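Local coordinates for protein FACT complex subunit SPT16 (Ashbya gossypii, PDB 6A8M) that probably acts, as part of the FACT complex, as a histone chaperone that reorganizes nucleosomes during transcription, DNA replication and DNA repair, at residues Ser32-Leu37 and Ser130-Ala135; Gly38-Glu43 and Gly58-Thr63; Glu181-Gln186 and Leu242-Glu247; Asp316-Leu321 and Lys436-Ile441; Gly400-Lys405 and Ser412-Leu417. All coordinates share one frame; numbering follows the deposited sequence.

In the fold
Interactions 1 and 2 lie in the N-terminal lobe of this fragment of Spt16. Interactions 4 and 5 lie in the peptidase-like lobe. Interaction 3 lies between the two pairs, and its centre is about 32 Å from that of interaction 1 and about 31 Å from that of interaction 4. Interaction 2 is nested in the loop closed by interaction 1, and Leu37 packs against Glu60 and Pro62. Interaction 5 is nested within interaction 4. Their centres are about 13 Å apart, Leu321 packs on Phe401 and Leu415, and Asn317 ND2 probably bonds Tyr413 OH at 2.9 Å. Interactions 1 and 4, with centres about 48 Å apart, fall on opposite sides of the chain's centre.

Interaction 1 of 5, residues Ser32-Leu37 and Ser130-Ala135; sequences SLVFIL and SAVGLA
Strands 32-37 and 131-134 run parallel with a twist of 38°, and Leu33 sits opposite Gly133. They are neighbouring inner strands of the mixed six-stranded sheet of the Spt16 N-terminal lobe. Two backbone bonds join them. Gly133 N donates to Ser32 O at 2.8 Å, and Val34 N donates to Gly133 O at 3.0 Å. The second lies nearly along the C=O axis.

Gly133 matters for the packing. Leu33 CD2 lies 3.6 Å from Gly133 CA, in the place a beta carbon would need, so a beta carbon here would clash with Leu33 as placed.

Val34, Val132 and Leu134 share the face opposite Leu33. Val34 CG2 meets Val132 CG1 at 3.9 Å, and the two side chains cross obliquely. Leu134 turns its CG anti to its own carbonyl carbon (chi1 -59°). Its CD2 ends beside Val34, 3.9 Å from Val34 CB. Helix 143-158 packs on this face through Trp148 and Trp152, and helix 113-128 adds Val125. The Phe35 ring packs with helix 48-57, touching Thr49 and Leu52. Its ring edge meets Ala135 CB near the ring plane.

Beyond the last direct bond the strands part, and a water spans the gap. It donates to Val34 O and accepts from Ala135 N at 3.0 Å.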
# COMPACT_ATOMS: atom_id res chain seq x y z
N SER A 32 -4.86 12.81 -22.67
CA SER A 32 -3.48 12.91 -22.22
C SER A 32 -3.52 12.88 -20.70
O SER A 32 -4.58 13.04 -20.10
CB SER A 32 -2.81 14.19 -22.72
OG SER A 32 -3.45 15.37 -22.22
N LEU A 33 -2.35 12.67 -20.09
CA LEU A 33 -2.19 12.62 -18.65
C LEU A 33 -1.13 13.63 -18.25
O LEU A 33 -0.13 13.78 -18.96
CB LEU A 33 -1.75 11.24 -18.18
CG LEU A 33 -2.59 10.04 -18.60
CD1 LEU A 33 -2.02 8.77 -18.05
CD2 LEU A 33 -4.05 10.25 -18.13
N VAL A 34 -1.33 14.32 -17.12
CA VAL A 34 -0.28 15.17 -16.54
C VAL A 34 -0.16 14.89 -15.04
O VAL A 34 -1.15 15.00 -14.31
CB VAL A 34 -0.56 16.67 -16.77
CG1 VAL A 34 0.60 17.47 -16.21
CG2 VAL A 34 -0.76 16.98 -18.28
N PHE A 35 1.05 14.57 -14.59
CA PHE A 35 1.36 14.32 -13.19
C PHE A 35 2.50 15.25 -12.77
O PHE A 35 3.53 15.30 -13.45
CB PHE A 35 1.76 12.86 -12.95
CG PHE A 35 0.72 11.88 -13.41
CD1 PHE A 35 -0.35 11.59 -12.60
CD2 PHE A 35 0.81 11.28 -14.65
CE1 PHE A 35 -1.33 10.70 -13.01
CE2 PHE A 35 -0.17 10.38 -15.08
CZ PHE A 35 -1.24 10.10 -14.25
N ILE A 36 2.32 15.95 -11.65
CA ILE A 36 3.28 16.96 -11.22
C ILE A 36 3.69 16.65 -9.79
O ILE A 36 2.84 16.68 -8.89
CB ILE A 36 2.72 18.39 -11.31
CG1 ILE A 36 1.91 18.59 -12.60
CG2 ILE A 36 3.87 19.41 -11.23
CD1 ILE A 36 0.44 18.25 -12.44
N LEU A 37 4.97 16.39 -9.58
CA LEU A 37 5.49 16.11 -8.25
C LEU A 37 6.25 17.35 -7.80
O LEU A 37 7.19 17.78 -8.48
CB LEU A 37 6.38 14.87 -8.26
CG LEU A 37 6.25 14.03 -6.98
CD1 LEU A 37 6.72 12.63 -7.23
CD2 LEU A 37 7.00 14.67 -5.79
N SER A 130 -9.54 17.93 -24.86
CA SER A 130 -9.99 18.76 -23.76
C SER A 130 -10.00 18.01 -22.44
O SER A 130 -9.90 18.64 -21.38
CB SER A 130 -11.38 19.35 -24.05
OG SER A 130 -12.31 18.33 -24.37
N ALA A 131 -10.14 16.68 -22.47
CA ALA A 131 -10.12 15.88 -21.25
C ALA A 131 -8.68 15.51 -20.92
O ALA A 131 -8.00 14.85 -21.72
CB ALA A 131 -10.97 14.61 -21.42
N VAL A 132 -8.24 15.90 -19.72
CA VAL A 132 -6.87 15.68 -19.26
C VAL A 132 -6.93 14.85 -17.99
O VAL A 132 -7.58 15.25 -17.02
CB VAL A 132 -6.15 17.02 -19.00
CG1 VAL A 132 -4.66 16.80 -18.84
CG2 VAL A 132 -6.45 18.00 -20.13
N GLY A 133 -6.20 13.73 -17.97
CA GLY A 133 -6.18 12.87 -16.80
C GLY A 133 -5.22 13.42 -15.77
O GLY A 133 -4.07 13.76 -16.09
N LEU A 134 -5.69 13.54 -14.53
CA LEU A 134 -4.93 14.16 -13.46
C LEU A 134 -5.10 13.35 -12.18
O LEU A 134 -6.10 12.65 -12.00
CB LEU A 134 -5.41 15.59 -13.19
CG LEU A 134 -5.34 16.59 -14.34
CD1 LEU A 134 -6.00 17.87 -13.88
CD2 LEU A 134 -3.90 16.84 -14.70
N ALA A 135 -4.10 13.45 -11.29
CA ALA A 135 -4.23 12.96 -9.92
C ALA A 135 -4.84 14.10 -9.10
O ALA A 135 -4.13 14.93 -8.52
CB ALA A 135 -2.88 12.48 -9.39
O HOH W 1 -5.73 16.05 -23.23
O HOH W 2 -2.02 15.49 -11.81

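Interaction 2 of 5, residues Gly38-Glu43 and Gly58-Thr63; sequences GSADEE and GYEFPT
Glu60 OE2 is held by two hydrogen bonds. A water donates to it at 2.5 Å, and Thr50 OG1 of helix 48-57 is its other hydrogen-bond partner. The same water accepts from Asp41 N at 2.7 Å, so it links the carboxylate to the backbone of 38-43. Glu60 reaches across because its CG is anti to the backbone N (chi1 -176°) and the chain stays extended beyond it. The other oxygen, Glu60 OE1, lies 3.2 Å from Ala40 CB.

The direct backbone link is Thr63 N to Gly38 O, at 2.8 Å. The donor stands above the carbonyl plane, 43° out of it. Pro62 lies next to this bond, with its CB 3.6 Å from Gly38 O. Its CG meets Ala40 CB at 4.2 Å.

A second water touches Thr63 OG1 at 2.5 Å and Ser39 OG only weakly. Farther along, Asp41 OD1 accepts from Glu43 N, which forms an Asx turn.

The two loops flank helix 48-57. One leaves strand 32-37 and the other leads into strand 64-68, its antiparallel neighbour. The contact therefore closes the base of a strand-helix-strand connection in the sheet of the N-terminal lobe.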
# COMPACT_ATOMS: atom_id res chain seq x y z
N GLY A 38 5.85 17.93 -6.68
CA GLY A 38 6.59 19.06 -6.17
C GLY A 38 7.68 18.63 -5.21
O GLY A 38 8.44 17.71 -5.51
N SER A 39 7.76 19.26 -4.05
CA SER A 39 8.74 18.83 -3.06
C SER A 39 8.27 17.54 -2.40
O SER A 39 7.07 17.30 -2.22
CB SER A 39 8.96 19.92 -2.01
OG SER A 39 9.52 21.08 -2.60
N ALA A 40 9.23 16.70 -2.04
CA ALA A 40 8.90 15.44 -1.38
C ALA A 40 8.21 15.71 -0.05
O ALA A 40 8.54 16.66 0.67
CB ALA A 40 10.15 14.59 -1.16
N ASP A 41 7.21 14.89 0.25
CA ASP A 41 6.44 14.98 1.49
C ASP A 41 6.47 13.60 2.12
O ASP A 41 5.61 12.76 1.83
CB ASP A 41 5.01 15.45 1.21
CG ASP A 41 4.22 15.69 2.47
OD1 ASP A 41 4.80 15.53 3.57
OD2 ASP A 41 3.02 16.05 2.35
N GLU A 42 7.47 13.35 2.97
CA GLU A 42 7.61 12.03 3.58
C GLU A 42 6.44 11.69 4.50
O GLU A 42 6.30 10.52 4.88
CB GLU A 42 8.93 11.93 4.34
N GLU A 43 5.60 12.66 4.84
CA GLU A 43 4.43 12.41 5.67
C GLU A 43 3.24 11.88 4.90
O GLU A 43 2.27 11.43 5.52
CB GLU A 43 4.04 13.69 6.41
CG GLU A 43 4.97 14.04 7.56
CD GLU A 43 5.33 12.82 8.39
OE1 GLU A 43 6.51 12.42 8.39
OE2 GLU A 43 4.42 12.25 9.03
N GLY A 58 11.00 3.40 -9.84
CA GLY A 58 11.57 2.82 -8.64
C GLY A 58 11.91 3.82 -7.56
O GLY A 58 12.29 3.41 -6.46
N TYR A 59 11.74 5.12 -7.84
CA TYR A 59 12.14 6.19 -6.94
C TYR A 59 11.21 7.36 -7.17
O TYR A 59 10.69 7.54 -8.28
CB TYR A 59 13.57 6.68 -7.20
CG TYR A 59 14.59 5.61 -7.05
CD1 TYR A 59 15.16 5.35 -5.82
CD2 TYR A 59 14.97 4.84 -8.13
CE1 TYR A 59 16.10 4.36 -5.66
CE2 TYR A 59 15.92 3.82 -7.98
CZ TYR A 59 16.48 3.60 -6.73
OH TYR A 59 17.42 2.61 -6.52
N GLU A 60 11.01 8.16 -6.13
CA GLU A 60 10.31 9.43 -6.29
C GLU A 60 11.29 10.47 -6.84
O GLU A 60 12.43 10.59 -6.36
CB GLU A 60 9.71 9.86 -4.95
CG GLU A 60 8.88 11.12 -5.04
CD GLU A 60 8.39 11.63 -3.69
OE1 GLU A 60 9.22 11.99 -2.83
OE2 GLU A 60 7.16 11.71 -3.51
N PHE A 61 10.88 11.18 -7.89
CA PHE A 61 11.68 12.26 -8.48
C PHE A 61 11.01 13.58 -8.12
O PHE A 61 10.03 13.97 -8.76
CB PHE A 61 11.80 12.12 -10.00
CG PHE A 61 12.93 11.22 -10.48
CD1 PHE A 61 13.23 10.03 -9.84
CD2 PHE A 61 13.66 11.56 -11.61
CE1 PHE A 61 14.27 9.21 -10.29
CE2 PHE A 61 14.69 10.75 -12.08
CZ PHE A 61 14.99 9.57 -11.42
N PRO A 62 11.46 14.28 -7.08
CA PRO A 62 10.82 15.54 -6.73
C PRO A 62 10.98 16.57 -7.84
O PRO A 62 11.83 16.46 -8.72
CB PRO A 62 11.56 15.98 -5.46
CG PRO A 62 12.02 14.70 -4.87
CD PRO A 62 12.44 13.86 -6.06
N THR A 63 10.10 17.58 -7.78
CA THR A 63 10.19 18.74 -8.68
C THR A 63 10.25 18.30 -10.14
O THR A 63 11.16 18.66 -10.89
CB THR A 63 11.40 19.59 -8.30
OG1 THR A 63 11.41 19.77 -6.88
CG2 THR A 63 11.32 20.94 -8.94
O HOH W 3 10.05 21.68 -5.88
O HOH W 4 6.40 12.85 -1.37

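Interaction 3 of 5, residues Glu181-Gln186 and Leu242-Glu247; sequences EQAYLQ and LCPKGE
Tyr184 and Glu247 cross at about a right angle, with the ring and carboxylate planes 48° apart. The carboxylate sits at the hydroxyl end of the ring, and Glu247 CD lies in the ring plane. Tyr184 OH donates to Glu247 OE2 in a hydrogen bond modelled very short, at a doubtful 2.4 Å. Lys296 meets both groups: its NZ forms a salt bridge with Glu247 OE1 and a hydrogen bond with Tyr184 OH. This positive charge would probably stabilise the carboxylate.

Tyr184 leaves the helix with CG beside the backbone N (chi1 -62°). Its ring crosses Pro244 at about a right angle as well. Pro244 CD lies 3.4 Å from Tyr184 CE1 and 3.7 Å from Ala183 CB, so the proline ring packs against both residues.

The contact joins the start of the long helix 179-208 to the loop before strand 254-256. In that loop a type II beta turn runs from Pro244 to Glu247, closed by Glu247 N to Pro244 O. A phenylalanine in place of Tyr184 would probably leave Glu247 OE2 without its hydroxyl mate and Lys296 with one partner fewer.

Three residues on from Ala183, Gln186 lies aslant against Leu242. Gln186 CG, anti to the backbone N (chi1 179°), meets Leu242 CD2 at 3.7 Å; Gln186 NE2 is bonded to Leu431 O. Ala183 CB rests 3.4 Å from Leu242 O.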
# COMPACT_ATOMS: atom_id res chain seq x y z
N GLU A 181 8.14 -7.46 -8.38
CA GLU A 181 7.30 -6.89 -7.34
C GLU A 181 6.87 -7.95 -6.35
O GLU A 181 6.78 -7.68 -5.15
CB GLU A 181 6.08 -6.25 -7.98
CG GLU A 181 6.43 -5.09 -8.91
CD GLU A 181 5.21 -4.46 -9.55
OE1 GLU A 181 4.90 -3.29 -9.25
OE2 GLU A 181 4.54 -5.14 -10.35
N GLN A 182 6.53 -9.15 -6.84
CA GLN A 182 6.14 -10.21 -5.92
C GLN A 182 7.29 -10.56 -4.97
O GLN A 182 7.06 -10.79 -3.78
CB GLN A 182 5.65 -11.43 -6.70
CG GLN A 182 4.32 -11.17 -7.46
CD GLN A 182 3.75 -12.45 -8.01
OE1 GLN A 182 3.90 -13.52 -7.41
NE2 GLN A 182 3.06 -12.36 -9.15
N ALA A 183 8.53 -10.50 -5.46
CA ALA A 183 9.68 -10.75 -4.58
C ALA A 183 9.79 -9.66 -3.52
O ALA A 183 9.97 -9.96 -2.34
CB ALA A 183 10.97 -10.83 -5.41
N TYR A 184 9.64 -8.39 -3.91
CA TYR A 184 9.71 -7.33 -2.91
C TYR A 184 8.61 -7.48 -1.87
O TYR A 184 8.82 -7.20 -0.68
CB TYR A 184 9.65 -5.95 -3.56
CG TYR A 184 10.80 -5.68 -4.51
CD1 TYR A 184 12.09 -6.18 -4.27
CD2 TYR A 184 10.60 -4.89 -5.63
CE1 TYR A 184 13.13 -5.92 -5.15
CE2 TYR A 184 11.64 -4.60 -6.51
CZ TYR A 184 12.89 -5.12 -6.26
OH TYR A 184 13.91 -4.85 -7.15
N LEU A 185 7.41 -7.88 -2.30
CA LEU A 185 6.32 -8.11 -1.35
C LEU A 185 6.63 -9.26 -0.40
O LEU A 185 6.23 -9.22 0.77
CB LEU A 185 5.00 -8.39 -2.10
CG LEU A 185 4.43 -7.14 -2.76
CD1 LEU A 185 3.44 -7.57 -3.85
CD2 LEU A 185 3.70 -6.29 -1.76
N GLN A 186 7.34 -10.29 -0.86
CA GLN A 186 7.71 -11.36 0.06
C GLN A 186 8.77 -10.89 1.05
O GLN A 186 8.74 -11.25 2.23
CB GLN A 186 8.18 -12.61 -0.70
CG GLN A 186 8.61 -13.75 0.23
CD GLN A 186 7.46 -14.35 1.04
OE1 GLN A 186 6.86 -15.36 0.63
NE2 GLN A 186 7.19 -13.77 2.22
N LEU A 242 14.88 -14.08 -0.73
CA LEU A 242 13.57 -13.68 -1.21
C LEU A 242 13.63 -12.51 -2.17
O LEU A 242 12.61 -12.20 -2.81
CB LEU A 242 12.68 -13.33 -0.02
CG LEU A 242 12.54 -14.38 1.09
CD1 LEU A 242 11.83 -13.80 2.34
CD2 LEU A 242 11.82 -15.65 0.61
N CYS A 243 14.77 -11.83 -2.29
CA CYS A 243 14.91 -10.75 -3.25
C CYS A 243 15.00 -11.33 -4.66
O CYS A 243 15.27 -12.51 -4.84
CB CYS A 243 16.16 -9.93 -2.95
SG CYS A 243 16.06 -9.01 -1.40
N PRO A 244 14.79 -10.50 -5.68
CA PRO A 244 14.90 -10.99 -7.06
C PRO A 244 16.30 -11.52 -7.37
O PRO A 244 17.27 -11.25 -6.66
CB PRO A 244 14.58 -9.75 -7.91
CG PRO A 244 13.77 -8.90 -7.05
CD PRO A 244 14.27 -9.12 -5.64
N LYS A 245 16.37 -12.29 -8.46
CA LYS A 245 17.65 -12.79 -8.94
C LYS A 245 18.61 -11.64 -9.19
O LYS A 245 18.24 -10.63 -9.80
CB LYS A 245 17.46 -13.60 -10.22
N GLY A 246 19.84 -11.78 -8.70
CA GLY A 246 20.85 -10.75 -8.84
C GLY A 246 20.77 -9.61 -7.84
O GLY A 246 21.59 -8.68 -7.92
N GLU A 247 19.82 -9.65 -6.91
CA GLU A 247 19.65 -8.62 -5.90
C GLU A 247 19.88 -9.18 -4.51
O GLU A 247 19.54 -10.33 -4.23
CB GLU A 247 18.23 -8.02 -5.93
CG GLU A 247 17.97 -7.01 -7.01
CD GLU A 247 16.67 -6.24 -6.79
OE1 GLU A 247 16.42 -5.78 -5.65
OE2 GLU A 247 15.91 -6.09 -7.75

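Interaction 4 of 5, residues Asp316-Leu321 and Lys436-Ile441; sequences DNYDFL and KSRSQI
Helix 312-332 of the peptidase-like lobe meets the chain near the C-terminal end of the model, where 436-441 holds a short, weakly bonded helical turn. Tyr318 OH donates to Lys436 O at 2.6 Å. The oxygen lies at the edge of the ring, in its plane, and this bond would fix the rotation of the hydroxyl. Ile441 comes over one face of the same ring. Its CD1 lies 4.1 Å from the ring centroid, offset toward the rim, in a CH-pi contact.

Arg438 slides past Tyr318 in the opposite direction, with Arg438 CB 3.9 Å from Tyr318 CD2. It ends in a salt bridge to Asp319. This C-terminal piece passes on to strand 442-443, which pairs with strand 298-308 in the mixed sheet of the lobe, and Leu307 of that strand touches both Arg438 and Ile441.

A bend at chi3 (56°) turns Arg438 NE toward Asp319, and it donates to Asp319 OD1 at 2.6 Å, on the syn side. A weak bond of 3.1 Å from Arg438 NH2 to Asp319 OD2 adds to the grip, with the two planar groups turned 49° apart. Lys436 extends away, and its NZ is bonded to Gln325 and Asp419.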
# COMPACT_ATOMS: atom_id res chain seq x y z
N ASP A 316 -13.07 -19.58 21.89
CA ASP A 316 -13.95 -20.13 20.86
C ASP A 316 -14.06 -19.17 19.68
O ASP A 316 -14.02 -19.59 18.51
CB ASP A 316 -15.33 -20.41 21.46
CG ASP A 316 -15.33 -21.60 22.43
OD1 ASP A 316 -14.32 -22.32 22.50
OD2 ASP A 316 -16.37 -21.81 23.10
N ASN A 317 -14.18 -17.87 19.96
CA ASN A 317 -14.31 -16.92 18.86
C ASN A 317 -12.98 -16.69 18.16
O ASN A 317 -12.98 -16.42 16.96
CB ASN A 317 -14.91 -15.62 19.38
CG ASN A 317 -16.38 -15.79 19.73
OD1 ASN A 317 -17.05 -16.68 19.20
ND2 ASN A 317 -16.87 -14.98 20.66
N TYR A 318 -11.86 -16.80 18.87
CA TYR A 318 -10.59 -16.75 18.16
C TYR A 318 -10.42 -17.96 17.26
O TYR A 318 -9.91 -17.85 16.14
CB TYR A 318 -9.41 -16.64 19.13
CG TYR A 318 -8.11 -16.57 18.35
CD1 TYR A 318 -7.68 -15.37 17.80
CD2 TYR A 318 -7.37 -17.71 18.09
CE1 TYR A 318 -6.50 -15.30 17.05
CE2 TYR A 318 -6.18 -17.65 17.34
CZ TYR A 318 -5.77 -16.44 16.82
OH TYR A 318 -4.62 -16.35 16.07
N ASP A 319 -10.83 -19.14 17.73
CA ASP A 319 -10.78 -20.32 16.87
C ASP A 319 -11.60 -20.11 15.61
O ASP A 319 -11.17 -20.47 14.51
CB ASP A 319 -11.29 -21.55 17.62
CG ASP A 319 -10.33 -22.02 18.70
OD1 ASP A 319 -9.14 -21.64 18.66
OD2 ASP A 319 -10.79 -22.79 19.58
N PHE A 320 -12.80 -19.54 15.77
CA PHE A 320 -13.64 -19.23 14.62
C PHE A 320 -12.97 -18.23 13.69
O PHE A 320 -13.02 -18.39 12.46
CB PHE A 320 -15.00 -18.69 15.07
CG PHE A 320 -15.76 -18.06 13.96
CD1 PHE A 320 -16.41 -18.85 13.04
CD2 PHE A 320 -15.75 -16.67 13.78
CE1 PHE A 320 -17.09 -18.28 11.98
CE2 PHE A 320 -16.42 -16.10 12.72
CZ PHE A 320 -17.09 -16.89 11.82
N LEU A 321 -12.37 -17.17 14.25
CA LEU A 321 -11.70 -16.17 13.42
C LEU A 321 -10.66 -16.81 12.51
O LEU A 321 -10.56 -16.45 11.33
CB LEU A 321 -11.06 -15.10 14.31
CG LEU A 321 -10.26 -13.99 13.67
CD1 LEU A 321 -11.17 -13.13 12.80
CD2 LEU A 321 -9.61 -13.15 14.77
N LYS A 436 -0.09 -17.87 14.08
CA LYS A 436 -1.38 -17.44 14.58
C LYS A 436 -2.07 -18.59 15.29
O LYS A 436 -3.27 -18.50 15.57
CB LYS A 436 -2.27 -16.91 13.46
CG LYS A 436 -2.34 -17.85 12.24
CD LYS A 436 -2.72 -17.06 11.00
CE LYS A 436 -2.84 -17.95 9.77
NZ LYS A 436 -2.84 -17.12 8.52
N SER A 437 -1.36 -19.67 15.57
CA SER A 437 -1.96 -20.78 16.29
C SER A 437 -2.32 -20.31 17.69
O SER A 437 -1.52 -19.64 18.34
CB SER A 437 -0.98 -21.95 16.36
OG SER A 437 -0.74 -22.43 15.04
N ARG A 438 -3.53 -20.65 18.14
CA ARG A 438 -3.99 -20.15 19.44
C ARG A 438 -3.01 -20.52 20.55
O ARG A 438 -2.71 -19.70 21.43
CB ARG A 438 -5.39 -20.69 19.76
CG ARG A 438 -5.92 -20.17 21.10
CD ARG A 438 -7.44 -20.21 21.22
NE ARG A 438 -8.01 -21.55 21.00
CZ ARG A 438 -8.06 -22.50 21.93
NH1 ARG A 438 -7.56 -22.29 23.15
NH2 ARG A 438 -8.61 -23.68 21.65
N SER A 439 -2.46 -21.74 20.51
CA SER A 439 -1.54 -22.18 21.55
C SER A 439 -0.29 -21.32 21.63
O SER A 439 0.40 -21.36 22.66
CB SER A 439 -1.14 -23.63 21.30
OG SER A 439 -0.52 -23.76 20.03
N GLN A 440 0.03 -20.57 20.58
CA GLN A 440 1.25 -19.77 20.53
C GLN A 440 1.02 -18.28 20.64
O GLN A 440 2.00 -17.53 20.72
CB GLN A 440 2.03 -20.04 19.23
CG GLN A 440 2.65 -21.43 19.20
CD GLN A 440 3.37 -21.69 17.92
OE1 GLN A 440 2.75 -21.92 16.88
NE2 GLN A 440 4.69 -21.64 17.97
N ILE A 441 -0.24 -17.83 20.62
CA ILE A 441 -0.56 -16.44 20.88
C ILE A 441 -1.29 -16.28 22.21
O ILE A 441 -1.75 -15.17 22.54
CB ILE A 441 -1.34 -15.79 19.70
CG1 ILE A 441 -2.64 -16.52 19.30
CG2 ILE A 441 -0.44 -15.78 18.46
CD1 ILE A 441 -3.82 -16.39 20.22

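Interaction 5 of 5, residues Gly400-Lys405 and Ser412-Leu417; sequences GFNNLK and SYALQL
Tyr413 chi1 (68°) places CG between its backbone N and carbonyl carbon, and from there the ring presents a face to Leu404 CB. Leu404 CG lies beside its own backbone N (chi1 -54°), and Leu404 CD1 meets Tyr413 CE2 at 3.6 Å. Leu404 lies slantwise across Tyr413, its CB over the centre of the ring, 3.8 Å from the centroid, in a CH-pi contact. At the hydroxyl end of the ring, a water in the ring plane accepts from Tyr413 OH at 2.7 Å and donates to Lys405 O. Asn317 ND2 of helix 312-332 also bonds this hydroxyl. An alanine in place of Tyr413 would probably open a gap beside Leu404 and leave Asn317 without its hydroxyl partner.

Phe401 N donates to Leu415 O at 2.8 Å, and Leu415 N returns the bond to Phe401 O at 3.0 Å. Tyr413 N likewise donates to Leu404 O at 3.0 Å, but the return bond from Leu404 N is weak. Another water accepts a hydrogen bond from Lys405 NZ at 2.6 Å and donates one to Leu404 O.

Between Phe401 and Leu404 the register slips by one residue, a beta bulge where the chain turns a corner at Asn403. This is a bulged antiparallel beta hairpin of strands 394-405 and 412-424, in the antiparallel sheet of the peptidase-like lobe, which has the pita-bread fold of the M24 family.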
# COMPACT_ATOMS: atom_id res chain seq x y z
N GLY A 400 -11.84 -8.26 11.46
CA GLY A 400 -11.93 -7.87 12.85
C GLY A 400 -13.36 -7.96 13.32
O GLY A 400 -14.30 -7.91 12.53
N PHE A 401 -13.49 -8.14 14.64
CA PHE A 401 -14.77 -8.10 15.32
C PHE A 401 -14.60 -7.14 16.49
O PHE A 401 -13.62 -7.26 17.25
CB PHE A 401 -15.20 -9.48 15.82
CG PHE A 401 -15.39 -10.48 14.72
CD1 PHE A 401 -16.60 -10.57 14.06
CD2 PHE A 401 -14.35 -11.33 14.33
CE1 PHE A 401 -16.79 -11.49 13.03
CE2 PHE A 401 -14.54 -12.25 13.29
CZ PHE A 401 -15.75 -12.33 12.64
N ASN A 402 -15.51 -6.18 16.65
CA ASN A 402 -15.38 -5.20 17.71
C ASN A 402 -16.62 -5.24 18.60
O ASN A 402 -17.64 -5.85 18.26
CB ASN A 402 -15.13 -3.80 17.13
CG ASN A 402 -14.46 -2.83 18.14
OD1 ASN A 402 -14.19 -3.18 19.29
ND2 ASN A 402 -14.18 -1.62 17.68
N ASN A 403 -16.49 -4.61 19.77
CA ASN A 403 -17.64 -4.40 20.66
C ASN A 403 -18.23 -5.73 21.13
O ASN A 403 -19.45 -5.92 21.18
CB ASN A 403 -18.71 -3.54 19.98
CG ASN A 403 -18.20 -2.16 19.61
OD1 ASN A 403 -17.90 -1.36 20.49
ND2 ASN A 403 -18.10 -1.88 18.31
N LEU A 404 -17.35 -6.65 21.49
CA LEU A 404 -17.75 -7.90 22.11
C LEU A 404 -17.58 -7.80 23.62
O LEU A 404 -16.76 -7.03 24.11
CB LEU A 404 -16.90 -9.05 21.56
CG LEU A 404 -16.90 -9.13 20.04
CD1 LEU A 404 -16.02 -10.27 19.57
CD2 LEU A 404 -18.36 -9.32 19.59
N LYS A 405 -18.37 -8.59 24.34
CA LYS A 405 -18.21 -8.73 25.78
C LYS A 405 -18.37 -10.19 26.16
O LYS A 405 -19.23 -10.89 25.62
CB LYS A 405 -19.24 -7.89 26.55
CG LYS A 405 -19.11 -6.39 26.38
CD LYS A 405 -19.94 -5.64 27.43
CE LYS A 405 -20.21 -4.20 26.99
NZ LYS A 405 -18.96 -3.47 26.66
N SER A 412 -14.86 -6.49 28.13
CA SER A 412 -14.81 -6.05 26.74
C SER A 412 -13.64 -6.68 26.01
O SER A 412 -12.53 -6.78 26.55
CB SER A 412 -14.67 -4.53 26.68
OG SER A 412 -15.82 -3.89 27.22
N TYR A 413 -13.87 -7.10 24.77
CA TYR A 413 -12.76 -7.58 23.95
C TYR A 413 -13.06 -7.35 22.47
O TYR A 413 -14.11 -6.83 22.09
CB TYR A 413 -12.44 -9.05 24.22
CG TYR A 413 -13.46 -10.09 23.81
CD1 TYR A 413 -14.55 -10.39 24.63
CD2 TYR A 413 -13.28 -10.83 22.64
CE1 TYR A 413 -15.46 -11.39 24.26
CE2 TYR A 413 -14.18 -11.82 22.27
CZ TYR A 413 -15.26 -12.10 23.07
OH TYR A 413 -16.13 -13.09 22.69
N ALA A 414 -12.07 -7.67 21.65
CA ALA A 414 -12.15 -7.50 20.21
C ALA A 414 -11.18 -8.51 19.63
O ALA A 414 -10.33 -9.05 20.34
CB ALA A 414 -11.82 -6.07 19.77
N LEU A 415 -11.34 -8.78 18.35
CA LEU A 415 -10.51 -9.77 17.67
C LEU A 415 -10.07 -9.21 16.34
O LEU A 415 -10.87 -8.60 15.63
CB LEU A 415 -11.27 -11.10 17.42
CG LEU A 415 -11.82 -11.77 18.69
CD1 LEU A 415 -12.76 -12.92 18.32
CD2 LEU A 415 -10.67 -12.28 19.57
N GLN A 416 -8.83 -9.48 15.97
CA GLN A 416 -8.39 -9.00 14.67
C GLN A 416 -7.26 -9.87 14.16
O GLN A 416 -6.32 -10.19 14.90
CB GLN A 416 -7.95 -7.53 14.75
CG GLN A 416 -7.55 -6.96 13.42
CD GLN A 416 -7.42 -5.47 13.47
OE1 GLN A 416 -6.62 -4.92 14.26
NE2 GLN A 416 -8.23 -4.78 12.68
N LEU A 417 -7.33 -10.23 12.88
CA LEU A 417 -6.30 -11.06 12.26
C LEU A 417 -6.08 -10.53 10.86
O LEU A 417 -7.05 -10.29 10.14
CB LEU A 417 -6.77 -12.52 12.20
CG LEU A 417 -5.78 -13.57 11.73
CD1 LEU A 417 -4.66 -13.71 12.77
CD2 LEU A 417 -6.50 -14.90 11.52
O HOH W 5 -17.45 -4.15 24.63
O HOH W 6 -18.46 -13.25 24.02
O HOH W 7 -17.25 -4.13 29.37